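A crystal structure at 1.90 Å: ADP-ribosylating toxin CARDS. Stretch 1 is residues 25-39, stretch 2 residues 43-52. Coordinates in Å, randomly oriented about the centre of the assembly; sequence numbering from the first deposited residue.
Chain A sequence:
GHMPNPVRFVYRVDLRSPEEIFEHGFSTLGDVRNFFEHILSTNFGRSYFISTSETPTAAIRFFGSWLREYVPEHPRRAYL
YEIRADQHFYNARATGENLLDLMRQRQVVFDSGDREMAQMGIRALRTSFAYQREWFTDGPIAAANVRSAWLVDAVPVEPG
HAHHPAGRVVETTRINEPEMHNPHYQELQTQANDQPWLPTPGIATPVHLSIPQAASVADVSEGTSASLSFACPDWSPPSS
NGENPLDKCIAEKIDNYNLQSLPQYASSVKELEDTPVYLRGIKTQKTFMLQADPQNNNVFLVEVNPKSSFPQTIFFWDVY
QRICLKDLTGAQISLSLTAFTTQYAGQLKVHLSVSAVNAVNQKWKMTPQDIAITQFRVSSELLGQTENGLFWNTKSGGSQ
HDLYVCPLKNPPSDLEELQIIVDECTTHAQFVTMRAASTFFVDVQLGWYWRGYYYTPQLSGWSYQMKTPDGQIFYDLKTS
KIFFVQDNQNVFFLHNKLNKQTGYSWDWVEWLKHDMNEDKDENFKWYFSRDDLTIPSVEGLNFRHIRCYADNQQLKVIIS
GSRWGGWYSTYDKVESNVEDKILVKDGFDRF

Stretch 1 25-39: GFSTLGDVRNFFEHI
Stretch 2 (43-52) NFGRSYFIST

Residues 25-39 run as a loop that leads into a helix beginning at Phe 35, and residues 43-52 as a loop into a strand beginning at Phe 49; helix and strand axes cross at -44°, 10.1 Å apart at closest approach. The backbones meet at a single bridge, Val 32 with Ser 47 (CA-CA 4.8 Å), where Val 32 N donates to Arg 46 O (3.1 Å) and Tyr 48 N to Val 32 O (2.8 Å). Gly 30 N adds a bond to Ser 47 O (3.0 Å). Gly 30 (phi/psi -161/-154) lies so close to Arg 46 that a CB would clash with its carbonyl oxygen.

Phe 49, buried with chi1 m and chi2 -34°, points its ring edge toward the face of His 38 (chi1 t, chi2 67°), centroids 5.7 Å apart and planes at 87°. Phe 49 CB sits over that face, 3.9 Å from the centroid of the His 38 ring.

Leu 29 (m, t) packs its CD1 3.6 Å from Phe 44 CZ and its CB 3.4 Å from Gly 45 O.

Arg 46 (m, t, m, chi4 122°) starts away from the first stretch, but its end returns to form a salt bridge, NH2 to Glu 37 OE1 at 2.9 Å. Its NE donates to Asn 43 O (3.0 Å), tethering the guanidinium within its own loop.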

# COMPACT_ATOMS: atom_id res chain seq x y z
N GLY A 25 12.48 -0.04 25.66
CA GLY A 25 12.38 0.08 24.21
C GLY A 25 12.37 -1.28 23.53
O GLY A 25 11.95 -2.28 24.12
N PHE A 26 12.83 -1.34 22.27
CA PHE A 26 12.88 -2.60 21.54
C PHE A 26 14.32 -2.95 21.19
O PHE A 26 15.08 -2.10 20.75
CB PHE A 26 12.07 -2.50 20.25
CG PHE A 26 10.59 -2.29 20.46
CD1 PHE A 26 9.75 -3.38 20.68
CD2 PHE A 26 10.05 -1.02 20.46
CE1 PHE A 26 8.40 -3.20 20.89
CE2 PHE A 26 8.69 -0.82 20.67
CZ PHE A 26 7.86 -1.91 20.88
N SER A 27 14.69 -4.21 21.36
CA SER A 27 16.05 -4.65 21.05
C SER A 27 16.07 -5.39 19.73
O SER A 27 15.04 -5.89 19.28
CB SER A 27 16.56 -5.58 22.16
OG SER A 27 16.75 -4.85 23.36
N THR A 28 17.24 -5.47 19.10
CA THR A 28 17.35 -6.15 17.80
C THR A 28 17.47 -7.66 17.98
O THR A 28 17.83 -8.14 19.05
CB THR A 28 18.60 -5.67 17.03
OG1 THR A 28 19.77 -6.14 17.71
CG2 THR A 28 18.65 -4.13 16.95
N LEU A 29 17.19 -8.40 16.91
CA LEU A 29 17.43 -9.84 16.89
C LEU A 29 18.93 -10.15 16.92
O LEU A 29 19.37 -11.07 17.62
CB LEU A 29 16.82 -10.45 15.61
CG LEU A 29 15.29 -10.40 15.51
CD1 LEU A 29 14.83 -10.60 14.06
CD2 LEU A 29 14.66 -11.43 16.44
N GLY A 30 19.71 -9.40 16.14
CA GLY A 30 21.12 -9.67 15.97
C GLY A 30 21.90 -8.47 15.44
O GLY A 30 21.50 -7.32 15.63
N ASP A 31 23.02 -8.73 14.78
CA ASP A 31 23.91 -7.64 14.37
C ASP A 31 24.13 -7.50 12.86
O ASP A 31 25.04 -6.79 12.43
CB ASP A 31 25.27 -7.71 15.11
CG ASP A 31 26.01 -9.03 14.90
OD1 ASP A 31 25.63 -9.81 13.99
OD2 ASP A 31 26.98 -9.30 15.66
N VAL A 32 23.28 -8.15 12.08
CA VAL A 32 23.42 -8.15 10.62
C VAL A 32 22.62 -7.03 9.95
O VAL A 32 21.40 -6.97 10.07
CB VAL A 32 22.98 -9.50 10.02
CG1 VAL A 32 23.14 -9.50 8.48
CG2 VAL A 32 23.77 -10.65 10.65
N ARG A 33 23.31 -6.15 9.24
CA ARG A 33 22.66 -5.04 8.55
C ARG A 33 22.54 -5.40 7.08
O ARG A 33 23.29 -4.91 6.25
CB ARG A 33 23.43 -3.72 8.73
CG ARG A 33 23.41 -3.18 10.14
CD ARG A 33 24.38 -2.02 10.32
NE ARG A 33 23.85 -0.71 9.95
CZ ARG A 33 24.46 0.12 9.11
NH1 ARG A 33 25.59 -0.25 8.52
NH2 ARG A 33 23.95 1.31 8.84
N ASN A 34 21.62 -6.30 6.76
CA ASN A 34 21.46 -6.75 5.38
C ASN A 34 20.02 -6.49 4.96
O ASN A 34 19.10 -7.12 5.49
CB ASN A 34 21.79 -8.25 5.26
CG ASN A 34 21.75 -8.75 3.84
OD1 ASN A 34 20.78 -8.50 3.11
ND2 ASN A 34 22.80 -9.47 3.43
N PHE A 35 19.83 -5.57 4.02
CA PHE A 35 18.46 -5.13 3.69
C PHE A 35 17.62 -6.27 3.10
O PHE A 35 16.48 -6.52 3.54
CB PHE A 35 18.49 -3.94 2.73
CG PHE A 35 17.13 -3.51 2.25
CD1 PHE A 35 16.26 -2.84 3.10
CD2 PHE A 35 16.72 -3.77 0.95
CE1 PHE A 35 15.01 -2.44 2.65
CE2 PHE A 35 15.46 -3.38 0.50
CZ PHE A 35 14.61 -2.71 1.36
N PHE A 36 18.16 -6.95 2.09
CA PHE A 36 17.39 -8.01 1.44
C PHE A 36 17.06 -9.17 2.38
O PHE A 36 15.95 -9.71 2.33
CB PHE A 36 18.08 -8.50 0.17
CG PHE A 36 17.91 -7.58 -1.01
CD1 PHE A 36 16.81 -7.68 -1.84
CD2 PHE A 36 18.84 -6.59 -1.26
CE1 PHE A 36 16.65 -6.82 -2.92
CE2 PHE A 36 18.69 -5.73 -2.33
CZ PHE A 36 17.60 -5.84 -3.16
N GLU A 37 18.01 -9.56 3.23
CA GLU A 37 17.73 -10.65 4.19
C GLU A 37 16.63 -10.27 5.17
O GLU A 37 15.88 -11.13 5.64
CB GLU A 37 19.00 -11.04 4.96
CG GLU A 37 20.00 -11.81 4.10
CD GLU A 37 21.25 -12.24 4.88
OE1 GLU A 37 21.38 -11.86 6.06
OE2 GLU A 37 22.09 -12.95 4.30
N HIS A 38 16.55 -8.98 5.50
CA HIS A 38 15.52 -8.51 6.42
C HIS A 38 14.13 -8.52 5.77
O HIS A 38 13.14 -8.93 6.38
CB HIS A 38 15.84 -7.09 6.90
CG HIS A 38 14.74 -6.49 7.70
ND1 HIS A 38 14.39 -6.97 8.95
CD2 HIS A 38 13.87 -5.49 7.42
CE1 HIS A 38 13.35 -6.28 9.40
NE2 HIS A 38 13.03 -5.37 8.49
N ILE A 39 14.06 -8.06 4.52
CA ILE A 39 12.82 -8.06 3.75
C ILE A 39 12.35 -9.50 3.49
O ILE A 39 11.15 -9.80 3.56
CB ILE A 39 13.00 -7.35 2.39
CG1 ILE A 39 13.26 -5.85 2.61
CG2 ILE A 39 11.77 -7.54 1.52
CD1 ILE A 39 12.18 -5.16 3.44
N ASN A 43 17.22 -16.89 6.72
CA ASN A 43 17.84 -17.41 7.94
C ASN A 43 17.47 -16.53 9.13
O ASN A 43 18.34 -16.01 9.83
CB ASN A 43 19.37 -17.46 7.81
CG ASN A 43 19.84 -18.35 6.68
OD1 ASN A 43 19.10 -19.41 6.39
ND2 ASN A 43 20.88 -18.08 6.06
N PHE A 44 16.16 -16.39 9.34
CA PHE A 44 15.61 -15.38 10.24
C PHE A 44 16.16 -15.44 11.65
O PHE A 44 16.34 -16.52 12.23
CB PHE A 44 14.08 -15.52 10.29
CG PHE A 44 13.40 -14.49 11.13
CD1 PHE A 44 13.31 -13.17 10.69
CD2 PHE A 44 12.83 -14.83 12.35
CE1 PHE A 44 12.66 -12.21 11.47
CE2 PHE A 44 12.18 -13.87 13.12
CZ PHE A 44 12.10 -12.56 12.68
N GLY A 45 16.43 -14.27 12.22
CA GLY A 45 16.76 -14.19 13.62
C GLY A 45 18.05 -13.45 13.90
O GLY A 45 18.47 -13.39 15.05
N ARG A 46 18.67 -12.89 12.87
CA ARG A 46 19.97 -12.22 13.04
C ARG A 46 19.95 -10.73 12.69
O ARG A 46 20.97 -10.05 12.84
CB ARG A 46 21.05 -12.86 12.15
CG ARG A 46 21.33 -14.34 12.38
CD ARG A 46 21.94 -14.96 11.11
NE ARG A 46 21.07 -14.75 9.95
CZ ARG A 46 21.41 -14.12 8.83
NH1 ARG A 46 22.63 -13.63 8.66
NH2 ARG A 46 20.52 -13.99 7.85
N SER A 47 18.82 -10.22 12.21
CA SER A 47 18.81 -8.84 11.71
C SER A 47 19.02 -7.76 12.77
O SER A 47 18.54 -7.85 13.91
CB SER A 47 17.52 -8.52 10.94
OG SER A 47 17.64 -7.25 10.32
N TYR A 48 19.74 -6.71 12.37
CA TYR A 48 19.96 -5.54 13.20
C TYR A 48 18.78 -4.59 13.06
O TYR A 48 18.67 -3.64 13.79
CB TYR A 48 21.21 -4.80 12.71
CG TYR A 48 21.68 -3.66 13.59
CD1 TYR A 48 22.14 -3.91 14.88
CD2 TYR A 48 21.72 -2.36 13.11
CE1 TYR A 48 22.59 -2.89 15.68
CE2 TYR A 48 22.18 -1.32 13.91
CZ TYR A 48 22.61 -1.59 15.19
OH TYR A 48 23.05 -0.55 15.99
N PHE A 49 17.91 -4.85 12.09
CA PHE A 49 16.81 -3.95 11.80
C PHE A 49 15.56 -4.34 12.58
O PHE A 49 15.24 -5.53 12.65
CB PHE A 49 16.49 -3.98 10.30
CG PHE A 49 17.65 -3.57 9.42
CD1 PHE A 49 18.56 -2.60 9.84
CD2 PHE A 49 17.82 -4.14 8.16
CE1 PHE A 49 19.62 -2.21 9.03
CE2 PHE A 49 18.88 -3.75 7.34
CZ PHE A 49 19.79 -2.77 7.79
N ILE A 50 14.85 -3.36 13.14
CA ILE A 50 13.58 -3.63 13.82
C ILE A 50 12.41 -3.10 13.00
O ILE A 50 12.42 -1.95 12.57
CB ILE A 50 13.54 -3.00 15.21
CG1 ILE A 50 14.64 -3.59 16.10
CG2 ILE A 50 12.18 -3.23 15.88
CD1 ILE A 50 14.75 -2.88 17.45
N SER A 51 11.39 -3.93 12.78
CA SER A 51 10.27 -3.54 11.92
C SER A 51 9.17 -2.78 12.64
O SER A 51 8.82 -3.07 13.79
CB SER A 51 9.66 -4.78 11.25
OG SER A 51 9.24 -5.70 12.26
N THR A 52 8.63 -1.79 11.94
CA THR A 52 7.45 -1.05 12.38
C THR A 52 6.66 -0.74 11.11
O THR A 52 7.13 -0.94 10.00
CB THR A 52 7.82 0.31 13.04
OG1 THR A 52 8.34 1.20 12.03
CG2 THR A 52 8.85 0.15 14.17
O HOH W 1 15.59 -7.07 14.89
O HOH W 2 19.24 -8.04 8.08
O HOH W 3 22.19 -15.77 5.34
O HOH W 4 24.36 -12.54 5.90